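Local atomic coordinates of porin (Rhodobacter blasticus, PDB entry 3PRN), a protein that forms trimeric outer-membrane channels through which small hydrophilic solutes, up to about 0.6 kDa, diffuse passively. Residues 66-71 against 82-87; 76-81 against 133-138; 127-132 against 150-155; 159-164 against 182-187. The protein carries 1 engineered substitution. One frame throughout, in Å; residues are numbered along the deposited sequence.

Interaction 1. Residues 66-71 against 82-87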
loop_
_atom_site.group_PDB
_atom_site.type_symbol
_atom_site.label_atom_id
_atom_site.label_comp_id
_atom_site.label_asym_id
_atom_site.label_seq_id
_atom_site.Cartn_x
_atom_site.Cartn_y
_atom_site.Cartn_z
ATOM N N GLY A 66 0.315 3.211 3.728
ATOM C CA GLY A 66 -0.879 3.098 4.580
ATOM C C GLY A 66 -0.525 3.815 5.921
ATOM O O GLY A 66 0.653 4.047 6.247
ATOM N N ASN A 67 -1.572 4.127 6.665
ATOM C CA ASN A 67 -1.456 4.743 7.993
ATOM C C ASN A 67 -1.490 3.633 9.073
ATOM O O ASN A 67 -1.302 2.436 8.739
ATOM C CB ASN A 67 -2.524 5.804 8.218
ATOM C CG ASN A 67 -3.928 5.288 8.213
ATOM O OD1 ASN A 67 -4.158 4.133 7.821
ATOM N ND2 ASN A 67 -4.913 6.078 8.603
ATOM N N ALA A 68 -1.751 4.002 10.347
ATOM C CA ALA A 68 -1.842 2.951 11.394
ATOM C C ALA A 68 -3.315 2.544 11.489
ATOM O O ALA A 68 -4.239 3.338 11.168
ATOM C CB ALA A 68 -1.369 3.569 12.712
ATOM N N ALA A 69 -3.576 1.278 11.839
ATOM C CA ALA A 69 -4.906 0.703 11.765
ATOM C C ALA A 69 -5.841 1.190 12.869
ATOM O O ALA A 69 -5.404 1.611 13.947
ATOM C CB ALA A 69 -4.816 -0.848 11.988
ATOM N N GLN A 70 -7.109 1.094 12.537
ATOM C CA GLN A 70 -8.212 1.373 13.455
ATOM C C GLN A 70 -9.065 0.083 13.497
ATOM O O GLN A 70 -9.327 -0.493 12.414
ATOM C CB GLN A 70 -9.043 2.555 12.962
ATOM C CG GLN A 70 -10.219 2.858 13.893
ATOM C CD GLN A 70 -11.203 3.869 13.312
ATOM O OE1 GLN A 70 -12.312 3.497 12.933
ATOM N NE2 GLN A 70 -10.863 5.141 13.224
ATOM N N PHE A 71 -9.555 -0.340 14.651
ATOM C CA PHE A 71 -10.382 -1.494 14.849
ATOM C C PHE A 71 -11.663 -1.081 15.595
ATOM O O PHE A 71 -11.611 -0.224 16.465
ATOM C CB PHE A 71 -9.729 -2.613 15.683
ATOM C CG PHE A 71 -8.337 -2.948 15.207
ATOM C CD1 PHE A 71 -7.264 -2.195 15.633
ATOM C CD2 PHE A 71 -8.134 -3.970 14.287
ATOM C CE1 PHE A 71 -5.953 -2.447 15.173
ATOM C CE2 PHE A 71 -6.814 -4.261 13.869
ATOM C CZ PHE A 71 -5.740 -3.491 14.306
ATOM N N VAL A 82 -10.585 1.116 18.741
ATOM C CA VAL A 82 -9.262 1.081 19.337
ATOM C C VAL A 82 -8.178 1.350 18.297
ATOM O O VAL A 82 -8.405 1.014 17.077
ATOM C CB VAL A 82 -9.014 -0.284 20.014
ATOM C CG1 VAL A 82 -9.277 -1.469 19.102
ATOM C CG2 VAL A 82 -7.614 -0.394 20.578
ATOM N N GLY A 83 -7.060 1.910 18.725
ATOM C CA GLY A 83 -5.939 2.162 17.831
ATOM C C GLY A 83 -5.917 3.574 17.316
ATOM O O GLY A 83 -5.880 4.531 18.091
ATOM N N ASN A 84 -5.934 3.757 15.987
ATOM C CA ASN A 84 -5.958 5.149 15.432
ATOM C C ASN A 84 -7.410 5.579 15.357
ATOM O O ASN A 84 -8.083 5.428 14.325
ATOM C CB ASN A 84 -5.299 5.071 14.032
ATOM C CG ASN A 84 -5.160 6.381 13.301
ATOM O OD1 ASN A 84 -5.429 7.484 13.831
ATOM N ND2 ASN A 84 -4.728 6.282 12.024
ATOM N N VAL A 85 -8.015 6.074 16.422
ATOM C CA VAL A 85 -9.392 6.413 16.560
ATOM C C VAL A 85 -9.778 7.833 16.133
ATOM O O VAL A 85 -8.893 8.696 16.060
ATOM C CB VAL A 85 -9.870 6.206 18.036
ATOM C CG1 VAL A 85 -9.541 4.751 18.510
ATOM C CG2 VAL A 85 -9.189 7.152 19.052
ATOM N N ASP A 86 -11.051 7.982 15.841
ATOM C CA ASP A 86 -11.700 9.267 15.709
ATOM C C ASP A 86 -11.954 9.795 17.128
ATOM O O ASP A 86 -12.458 9.070 17.998
ATOM C CB ASP A 86 -13.065 9.163 14.971
ATOM C CG ASP A 86 -12.790 8.931 13.492
ATOM O OD1 ASP A 86 -12.228 9.865 12.801
ATOM O OD2 ASP A 86 -13.080 7.801 12.957
ATOM N N THR A 87 -11.600 11.045 17.352
ATOM C CA THR A 87 -11.734 11.665 18.682
ATOM C C THR A 87 -12.999 12.522 18.796
ATOM O O THR A 87 -13.637 12.943 17.826
ATOM C CB THR A 87 -10.537 12.570 18.968
ATOM O OG1 THR A 87 -10.452 13.581 17.977
ATOM C CG2 THR A 87 -9.208 11.813 18.978
#

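Interaction 2. Residues 76-81 against 133-138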
loop_
_atom_site.group_PDB
_atom_site.type_symbol
_atom_site.label_atom_id
_atom_site.label_comp_id
_atom_site.label_asym_id
_atom_site.label_seq_id
_atom_site.Cartn_x
_atom_site.Cartn_y
_atom_site.Cartn_z
ATOM N N ASN A 76 -25.825 -2.696 18.681
ATOM C CA ASN A 76 -26.994 -1.944 19.152
ATOM C C ASN A 76 -26.757 -0.450 19.273
ATOM O O ASN A 76 -27.096 0.095 20.361
ATOM C CB ASN A 76 -27.293 -2.449 20.580
ATOM C CG ASN A 76 -28.448 -3.430 20.736
ATOM O OD1 ASN A 76 -28.510 -4.429 20.029
ATOM N ND2 ASN A 76 -29.364 -3.203 21.663
ATOM N N GLY A 77 -26.204 0.182 18.248
ATOM C CA GLY A 77 -26.006 1.647 18.362
ATOM C C GLY A 77 -24.728 2.012 19.106
ATOM O O GLY A 77 -24.368 3.201 19.218
ATOM N N VAL A 78 -24.055 1.089 19.774
ATOM C CA VAL A 78 -22.832 1.412 20.494
ATOM C C VAL A 78 -21.620 0.948 19.659
ATOM O O VAL A 78 -21.598 -0.179 19.157
ATOM C CB VAL A 78 -22.767 0.698 21.858
ATOM C CG1 VAL A 78 -21.482 1.041 22.582
ATOM C CG2 VAL A 78 -23.967 1.100 22.724
ATOM N N THR A 79 -20.620 1.783 19.537
ATOM C CA THR A 79 -19.392 1.413 18.810
ATOM C C THR A 79 -18.186 1.682 19.696
ATOM O O THR A 79 -18.057 2.742 20.325
ATOM C CB THR A 79 -19.269 2.097 17.472
ATOM O OG1 THR A 79 -20.360 1.789 16.610
ATOM C CG2 THR A 79 -17.982 1.669 16.717
ATOM N N VAL A 80 -17.328 0.662 19.842
ATOM C CA VAL A 80 -16.103 0.814 20.589
ATOM C C VAL A 80 -14.967 0.675 19.558
ATOM O O VAL A 80 -15.010 -0.286 18.785
ATOM C CB VAL A 80 -15.938 -0.201 21.698
ATOM C CG1 VAL A 80 -14.646 0.062 22.477
ATOM C CG2 VAL A 80 -17.081 -0.129 22.716
ATOM N N SER A 81 -14.047 1.591 19.522
ATOM C CA SER A 81 -12.933 1.606 18.591
ATOM C C SER A 81 -11.623 1.737 19.332
ATOM O O SER A 81 -11.510 2.285 20.427
ATOM C CB SER A 81 -13.095 2.642 17.470
ATOM O OG SER A 81 -13.235 3.905 18.046
ATOM N N ILE A 133 -8.694 4.830 22.522
ATOM C CA ILE A 133 -9.916 4.044 22.675
ATOM C C ILE A 133 -11.062 5.048 22.480
ATOM O O ILE A 133 -10.977 6.184 22.993
ATOM C CB ILE A 133 -10.047 3.384 24.042
ATOM C CG1 ILE A 133 -8.755 2.680 24.438
ATOM C CG2 ILE A 133 -11.246 2.455 24.106
ATOM C CD1 ILE A 133 -8.685 2.231 25.894
ATOM N N ALA A 134 -12.087 4.734 21.730
ATOM C CA ALA A 134 -13.179 5.705 21.617
ATOM C C ALA A 134 -14.500 4.913 21.788
ATOM O O ALA A 134 -14.526 3.706 21.520
ATOM C CB ALA A 134 -13.162 6.462 20.304
ATOM N N VAL A 135 -15.514 5.626 22.237
ATOM C CA VAL A 135 -16.821 4.977 22.374
ATOM C C VAL A 135 -17.841 5.957 21.843
ATOM O O VAL A 135 -17.779 7.151 22.232
ATOM C CB VAL A 135 -17.124 4.673 23.846
ATOM C CG1 VAL A 135 -18.558 4.099 23.936
ATOM C CG2 VAL A 135 -16.115 3.718 24.423
ATOM N N THR A 136 -18.731 5.528 20.943
ATOM C CA THR A 136 -19.806 6.346 20.467
ATOM C C THR A 136 -21.157 5.600 20.667
ATOM O O THR A 136 -21.263 4.376 20.579
ATOM C CB THR A 136 -19.735 6.777 18.998
ATOM O OG1 THR A 136 -19.865 5.591 18.188
ATOM C CG2 THR A 136 -18.351 7.342 18.680
ATOM N N TYR A 137 -22.154 6.431 20.958
ATOM C CA TYR A 137 -23.491 5.952 21.212
ATOM C C TYR A 137 -24.468 6.884 20.482
ATOM O O TYR A 137 -24.566 8.076 20.795
ATOM C CB TYR A 137 -23.740 5.867 22.725
ATOM C CG TYR A 137 -25.126 5.285 23.005
ATOM C CD1 TYR A 137 -25.631 4.280 22.170
ATOM C CD2 TYR A 137 -25.894 5.755 24.073
ATOM C CE1 TYR A 137 -26.901 3.745 22.405
ATOM C CE2 TYR A 137 -27.167 5.221 24.309
ATOM C CZ TYR A 137 -27.670 4.216 23.474
ATOM O OH TYR A 137 -28.905 3.697 23.702
ATOM N N SER A 138 -25.137 6.305 19.492
ATOM C CA SER A 138 -26.136 7.018 18.668
ATOM C C SER A 138 -27.554 6.515 19.045
ATOM O O SER A 138 -27.948 5.403 18.655
ATOM C CB SER A 138 -25.885 6.759 17.181
ATOM O OG SER A 138 -24.662 7.359 16.780
#

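Interaction 3. Residues 127-132 against 150-155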
loop_
_atom_site.group_PDB
_atom_site.type_symbol
_atom_site.label_atom_id
_atom_site.label_comp_id
_atom_site.label_asym_id
_atom_site.label_seq_id
_atom_site.Cartn_x
_atom_site.Cartn_y
_atom_site.Cartn_z
ATOM N N LEU A 127 4.286 9.101 16.409
ATOM C CA LEU A 127 3.054 8.319 16.601
ATOM C C LEU A 127 3.305 6.823 16.773
ATOM O O LEU A 127 2.294 6.091 16.737
ATOM C CB LEU A 127 2.167 8.528 15.377
ATOM C CG LEU A 127 1.668 9.946 15.110
ATOM C CD1 LEU A 127 0.822 9.947 13.839
ATOM C CD2 LEU A 127 0.872 10.493 16.302
ATOM N N ASP A 128 4.526 6.329 16.908
ATOM C CA ASP A 128 4.763 4.878 16.879
ATOM C C ASP A 128 4.040 4.043 17.932
ATOM O O ASP A 128 3.631 2.913 17.669
ATOM C CB ASP A 128 6.279 4.559 17.008
ATOM C CG ASP A 128 7.106 4.981 15.806
ATOM O OD1 ASP A 128 6.638 5.636 14.827
ATOM O OD2 ASP A 128 8.321 4.684 15.790
ATOM N N ASN A 129 3.836 4.580 19.141
ATOM C CA ASN A 129 3.137 3.852 20.190
ATOM C C ASN A 129 1.857 4.564 20.598
ATOM O O ASN A 129 1.347 4.361 21.706
ATOM C CB ASN A 129 4.090 3.690 21.396
ATOM C CG ASN A 129 5.154 2.654 21.030
ATOM O OD1 ASN A 129 4.839 1.467 20.923
ATOM N ND2 ASN A 129 6.391 3.034 20.788
ATOM N N TYR A 130 1.364 5.399 19.677
ATOM C CA TYR A 130 0.137 6.137 19.915
ATOM C C TYR A 130 -1.034 5.158 19.842
ATOM O O TYR A 130 -1.203 4.349 18.937
ATOM C CB TYR A 130 0.066 7.237 18.883
ATOM C CG TYR A 130 -1.206 8.009 18.699
ATOM C CD1 TYR A 130 -2.347 7.449 18.144
ATOM C CD2 TYR A 130 -1.222 9.358 19.005
ATOM C CE1 TYR A 130 -3.481 8.201 17.901
ATOM C CE2 TYR A 130 -2.351 10.128 18.785
ATOM C CZ TYR A 130 -3.467 9.559 18.207
ATOM O OH TYR A 130 -4.545 10.366 17.973
ATOM N N ASN A 131 -1.905 5.191 20.843
ATOM C CA ASN A 131 -3.065 4.305 20.911
ATOM C C ASN A 131 -4.245 4.958 21.610
ATOM O O ASN A 131 -4.107 5.555 22.690
ATOM C CB ASN A 131 -2.675 2.995 21.625
ATOM C CG ASN A 131 -3.753 1.947 21.439
ATOM O OD1 ASN A 131 -3.805 1.348 20.365
ATOM N ND2 ASN A 131 -4.601 1.742 22.441
ATOM N N GLY A 132 -5.411 4.906 20.972
ATOM C CA GLY A 132 -6.597 5.499 21.556
ATOM C C GLY A 132 -7.697 4.462 21.716
ATOM O O GLY A 132 -7.646 3.352 21.141
ATOM N N ASP A 150 -3.716 7.865 24.378
ATOM C CA ASP A 150 -2.406 7.846 25.077
ATOM C C ASP A 150 -1.382 7.928 23.963
ATOM O O ASP A 150 -1.284 7.003 23.136
ATOM C CB ASP A 150 -2.356 6.536 25.832
ATOM C CG ASP A 150 -1.065 6.360 26.631
ATOM O OD1 ASP A 150 -0.102 7.064 26.364
ATOM O OD2 ASP A 150 -1.043 5.436 27.474
ATOM N N PRO A 151 -0.594 8.972 23.875
ATOM C CA PRO A 151 0.382 9.119 22.798
ATOM C C PRO A 151 1.542 8.190 22.856
ATOM O O PRO A 151 2.310 8.012 21.868
ATOM C CB PRO A 151 0.786 10.570 22.888
ATOM C CG PRO A 151 0.410 11.051 24.253
ATOM C CD PRO A 151 -0.650 10.134 24.792
ATOM N N ASP A 152 1.784 7.521 23.989
ATOM C CA ASP A 152 2.854 6.539 24.031
ATOM C C ASP A 152 2.447 5.505 25.077
ATOM O O ASP A 152 2.845 5.593 26.268
ATOM C CB ASP A 152 4.238 7.115 24.364
ATOM C CG ASP A 152 5.328 6.060 24.207
ATOM O OD1 ASP A 152 5.131 4.824 24.322
ATOM O OD2 ASP A 152 6.483 6.475 23.982
ATOM N N GLN A 153 1.689 4.514 24.625
ATOM C CA GLN A 153 1.150 3.500 25.507
ATOM C C GLN A 153 2.156 2.558 26.126
ATOM O O GLN A 153 1.779 1.809 27.052
ATOM C CB GLN A 153 0.048 2.683 24.767
ATOM C CG GLN A 153 0.670 1.623 23.821
ATOM C CD GLN A 153 -0.352 0.519 23.511
ATOM O OE1 GLN A 153 -1.260 0.259 24.311
ATOM N NE2 GLN A 153 -0.188 -0.142 22.370
ATOM N N THR A 154 3.377 2.462 25.683
ATOM C CA THR A 154 4.295 1.498 26.258
ATOM C C THR A 154 4.962 2.100 27.512
ATOM O O THR A 154 5.421 1.340 28.364
ATOM C CB THR A 154 5.424 1.116 25.274
ATOM O OG1 THR A 154 6.090 2.344 24.980
ATOM C CG2 THR A 154 4.888 0.539 23.970
ATOM N N VAL A 155 5.006 3.394 27.622
ATOM C CA VAL A 155 5.719 4.036 28.763
ATOM C C VAL A 155 4.786 4.187 29.930
ATOM O O VAL A 155 3.552 4.363 29.748
ATOM C CB VAL A 155 6.208 5.416 28.267
ATOM C CG1 VAL A 155 6.459 6.347 29.425
ATOM C CG2 VAL A 155 7.428 5.230 27.374
HETATM O O HOH W 1 4.340 7.172 20.320
HETATM O O HOH W 2 2.050 0.548 20.721
#

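Interaction 4. Residues 159-164 against 182-187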
loop_
_atom_site.group_PDB
_atom_site.type_symbol
_atom_site.label_atom_id
_atom_site.label_comp_id
_atom_site.label_asym_id
_atom_site.label_seq_id
_atom_site.Cartn_x
_atom_site.Cartn_y
_atom_site.Cartn_z
ATOM N N LEU A 159 3.902 9.012 33.316
ATOM C CA LEU A 159 4.963 9.782 32.683
ATOM C C LEU A 159 4.541 10.460 31.389
ATOM O O LEU A 159 5.382 11.110 30.723
ATOM C CB LEU A 159 6.154 8.829 32.428
ATOM C CG LEU A 159 6.733 8.236 33.744
ATOM C CD1 LEU A 159 7.679 7.095 33.473
ATOM C CD2 LEU A 159 7.452 9.345 34.509
ATOM N N VAL A 160 3.296 10.270 30.920
ATOM C CA VAL A 160 2.885 10.890 29.637
ATOM C C VAL A 160 1.573 11.618 29.828
ATOM O O VAL A 160 0.817 11.330 30.761
ATOM C CB VAL A 160 2.784 9.850 28.492
ATOM C CG1 VAL A 160 4.162 9.213 28.271
ATOM C CG2 VAL A 160 1.806 8.754 28.772
ATOM N N THR A 161 1.247 12.563 28.996
ATOM C CA THR A 161 -0.029 13.265 29.146
ATOM C C THR A 161 -1.052 12.629 28.214
ATOM O O THR A 161 -0.817 12.635 27.011
ATOM C CB THR A 161 0.159 14.739 28.700
ATOM O OG1 THR A 161 1.271 15.270 29.429
ATOM C CG2 THR A 161 -1.081 15.564 28.872
ATOM N N GLU A 162 -2.134 12.134 28.728
ATOM C CA GLU A 162 -3.157 11.521 27.871
ATOM C C GLU A 162 -4.260 12.535 27.606
ATOM O O GLU A 162 -4.472 13.404 28.443
ATOM C CB GLU A 162 -3.746 10.276 28.559
ATOM C CG GLU A 162 -2.685 9.176 28.648
ATOM C CD GLU A 162 -1.973 9.179 29.984
ATOM O OE1 GLU A 162 -2.481 9.741 30.978
ATOM O OE2 GLU A 162 -0.852 8.616 30.073
ATOM N N GLU A 163 -4.943 12.429 26.465
ATOM C CA GLU A 163 -6.001 13.342 26.114
ATOM C C GLU A 163 -7.352 12.671 26.345
ATOM O O GLU A 163 -7.601 11.555 25.888
ATOM C CB GLU A 163 -5.874 13.745 24.640
ATOM C CG GLU A 163 -7.028 14.616 24.172
ATOM C CD GLU A 163 -7.072 14.734 22.660
ATOM O OE1 GLU A 163 -7.742 13.880 21.973
ATOM O OE2 GLU A 163 -6.429 15.684 22.076
ATOM N N PHE A 164 -8.220 13.349 27.071
ATOM C CA PHE A 164 -9.571 12.825 27.304
ATOM C C PHE A 164 -10.586 13.804 26.741
ATOM O O PHE A 164 -10.547 15.009 27.026
ATOM C CB PHE A 164 -9.855 12.598 28.785
ATOM C CG PHE A 164 -11.283 12.098 28.987
ATOM C CD1 PHE A 164 -11.634 10.800 28.591
ATOM C CD2 PHE A 164 -12.244 12.944 29.545
ATOM C CE1 PHE A 164 -12.951 10.353 28.749
ATOM C CE2 PHE A 164 -13.562 12.499 29.699
ATOM C CZ PHE A 164 -13.916 11.204 29.300
ATOM N N THR A 182 -12.442 18.842 25.828
ATOM C CA THR A 182 -11.292 17.974 25.812
ATOM C C THR A 182 -10.213 18.481 26.744
ATOM O O THR A 182 -9.828 19.649 26.600
ATOM C CB THR A 182 -10.674 17.922 24.363
ATOM O OG1 THR A 182 -11.693 17.355 23.529
ATOM C CG2 THR A 182 -9.435 17.053 24.328
ATOM N N THR A 183 -9.722 17.652 27.666
ATOM C CA THR A 183 -8.672 18.102 28.560
ATOM C C THR A 183 -7.332 17.576 28.046
ATOM O O THR A 183 -7.218 16.474 27.447
ATOM C CB THR A 183 -8.920 17.678 30.027
ATOM O OG1 THR A 183 -8.971 16.249 30.047
ATOM C CG2 THR A 183 -10.303 18.065 30.528
ATOM N N ASP A 184 -6.307 18.384 28.193
ATOM C CA ASP A 184 -4.949 18.108 27.779
ATOM C C ASP A 184 -4.930 17.702 26.279
ATOM O O ASP A 184 -4.289 16.747 25.859
ATOM C CB ASP A 184 -4.286 17.030 28.581
ATOM C CG ASP A 184 -4.093 17.352 30.060
ATOM O OD1 ASP A 184 -4.028 18.519 30.462
ATOM O OD2 ASP A 184 -3.994 16.368 30.821
ATOM N N ALA A 185 -5.643 18.514 25.527
ATOM C CA ALA A 185 -5.794 18.320 24.089
ATOM C C ALA A 185 -4.432 18.291 23.410
ATOM O O ALA A 185 -3.584 19.152 23.674
ATOM C CB ALA A 185 -6.680 19.424 23.511
ATOM N N GLY A 186 -4.222 17.259 22.557
ATOM C CA GLY A 186 -2.974 17.157 21.820
ATOM C C GLY A 186 -1.840 16.654 22.697
ATOM O O GLY A 186 -0.699 16.660 22.259
ATOM N N GLY A 187 -2.187 16.209 23.895
ATOM C CA GLY A 187 -1.160 15.718 24.814
ATOM C C GLY A 187 -0.375 16.909 25.411
ATOM O O GLY A 187 0.726 16.714 25.907
#

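Interaction 1. Residues 66-71 against 82-87
Residues 66-71 and 82-87 run antiparallel, F71 and V82 forming a hydrogen-bonded pair (F71 N to V82 O 3.0 Å, V82 N to F71 O 2.8 Å) and Q70 and G83 the adjoining non-hydrogen-bonded pair. One more backbone bond follows, N84 N giving its hydrogen to A69 O at 3.0 Å. Beyond this the second strand turns off, with N84 at the centre of an inverse gamma turn. G83 suits its place because its backbone angles would jam any CB against the preceding carbonyl, and a CB would also run into A69 O. N84 has CG anti to its own backbone N (chi1 -178°), and its ND2 gives an almost straight bond to A68 O (3.1 Å, 169° at the hydrogen). That donor stands above the carbonyl plane of A68, whereas A68 O lies in the plane of the N84 amide. The contact closes the hairpin of strands 70-75 and 78-83 in the porin barrel, just where the chain leaves the wall for the long loop that folds into the channel. N118 of that loop binds both N67 and N84. The extended chain of Q70 carries NE2 to N84 O, 3.0 Å away, on a lone pair in the carbonyl plane; a weak second bond runs from NE2 to D86 OD2, whose carboxylate is turned 80° from the amide. F71 CB and V82 CG1 lie 3.6 Å apart, a contact that is doubtful because V82 has two conformers; R30 and I27 of a second subunit pack against this pair.

Interaction 2. Residues 76-81 against 133-138
Y137 holds CG anti to its backbone N (chi1 -177°) and V78 holds CG2 beside its own N, an arrangement that brings CG2 to within 3.6 Å of Y137 CD1, oblique to the ring. The two belong to neighbouring antiparallel strands of the porin beta-barrel, 78-81 and 133-138, whose axes come within 4.7 Å at 171°. Hydrogen-bonded pairs T79-T136 and S81-A134 interleave with non-hydrogen-bonded pairs V78-Y137 and V80-V135. S138 N adds a bond to G77 O at 3.2 Å, and that same oxygen lies at the edge of the tyrosine ring, near its plane. G77 suits the turn because its backbone angles would press a CB against the preceding carbonyl. The branched valines V78, V80 and V135 suit an extended strand and make an apolar face, probably the outer one; I133, at the start of the second segment, lies by a bound detergent molecule and I27 of a second subunit. T79, S81, A134 and T136 lie on the other face, small or hydroxyl-bearing, consistent with the water-filled side of a porin wall. T79 OG1 bonds to S74 OG on the preceding strand. T136 OG1 lies 3.6 Å from T79 CB, the two side chains pointing the same way. At the next hydrogen-bonded pair, S81 OG rests 3.4 Å from A134 CB.

Interaction 3. Residues 127-132 against 150-155
N131 and D150 form a two-bond antiparallel pair, N131 N giving to D150 O at 3.0 Å and D150 N to N131 O at 2.9 Å. Past this last rung of barrel strands 131-138 and 142-150 the backbone still finds partners: Q153 N gives a straight bond to N129 O (2.9 Å, 172° at the hydrogen). The N-H of N129 is taken up by a water that passes its own hydrogen to P151 O, 2.7 Å away, and so ties the two loops together. Aspartates suit the turn of 150-155 because their short carboxylates fold back onto nearby N-H groups. D150 OD1 receives D152 N, from above the carboxylate plane, and D152 OD1 receives T154 N, each closing an Asx turn. D152 OD1 also accepts T154 OG1 at 2.7 Å on its syn lone pair, so two donors grip one oxygen. N129 lies alongside D152 with its amide 11° from the carboxylate plane, its CB 3.3 Å from the doubly held OD1. Its own OD1 takes a hydrogen from a second water, which in turn accepts from Q153 NE2. The amides of N131 and Q153 are stacked, 6° from parallel, with N131 CB 3.9 Å from Q153 CD. Q153 NE2 also bonds to I27 O of a second subunit, and the segment of N129 and N131 packs on that subunit as well. Backbone bonds and two bridging waters do the joining, while the aspartate carboxylates fix the turn of 150-155 from within, which is consistent with a turn held in shape largely by polar bonds where it meets the second subunit.

Interaction 4. Residues 159-164 against 182-187
E163 reaches across to G186, its OE2 accepting the backbone N-H at 2.8 Å (165° at the hydrogen) on the anti side of the carboxylate. The extended chain, with CG anti to the backbone N (chi1 175°), lies obliquely against T182, whose CG2 is 3.4 Å from E163 CG. Between the strands, T183 N bonds to F164 O at 2.8 Å, while the return bond from F164 N to T183 O is weak. Farther along, T161 crosses D184 at about a right angle, its methyl CG2 3.5 Å from D184 CB; T161 CB sits as close to G187 O. The backbone oxygen T161 O is buried here without a partner. A compact turn presents these groups: G187 N bonds to D184 O, and glycines at 186 and 187 accommodate positive phi. D184 also takes a positive phi (53°), with its OD1 held by D190 N and its own N by D192 OD1. A second partner steadies E163 OE2, the N-H of F115 from the long loop inside the channel, so one carboxylate oxygen holds both the turn after strand 175-183 and that loop. The whole is the open end of a porin beta-hairpin, strands 163-171 and 175-183, where the barrel strands give way to loops.

How the interactions relate
From the N terminus, interaction 1 comes first and closes a short hairpin round strands 70-75 and 78-83. Interaction 2 starts inside that hairpin and crosses interaction 1, spanning the long excursion from residue 82 to 132 to set strand 131-138 beside strand 78-83. Interaction 3 crosses interaction 2 in turn, opening before 133-138 and ending beyond strand 142-150. Interaction 4 follows in series and closes the hairpin of strands 163-171 and 175-183; none nests within another. Interactions 1 and 3 meet where G83 N approaches G132 O (2.9 Å, a probable hydrogen bond), interactions 3 and 4 where P151 packs on T161. Together they follow consecutive strands round the barrel wall.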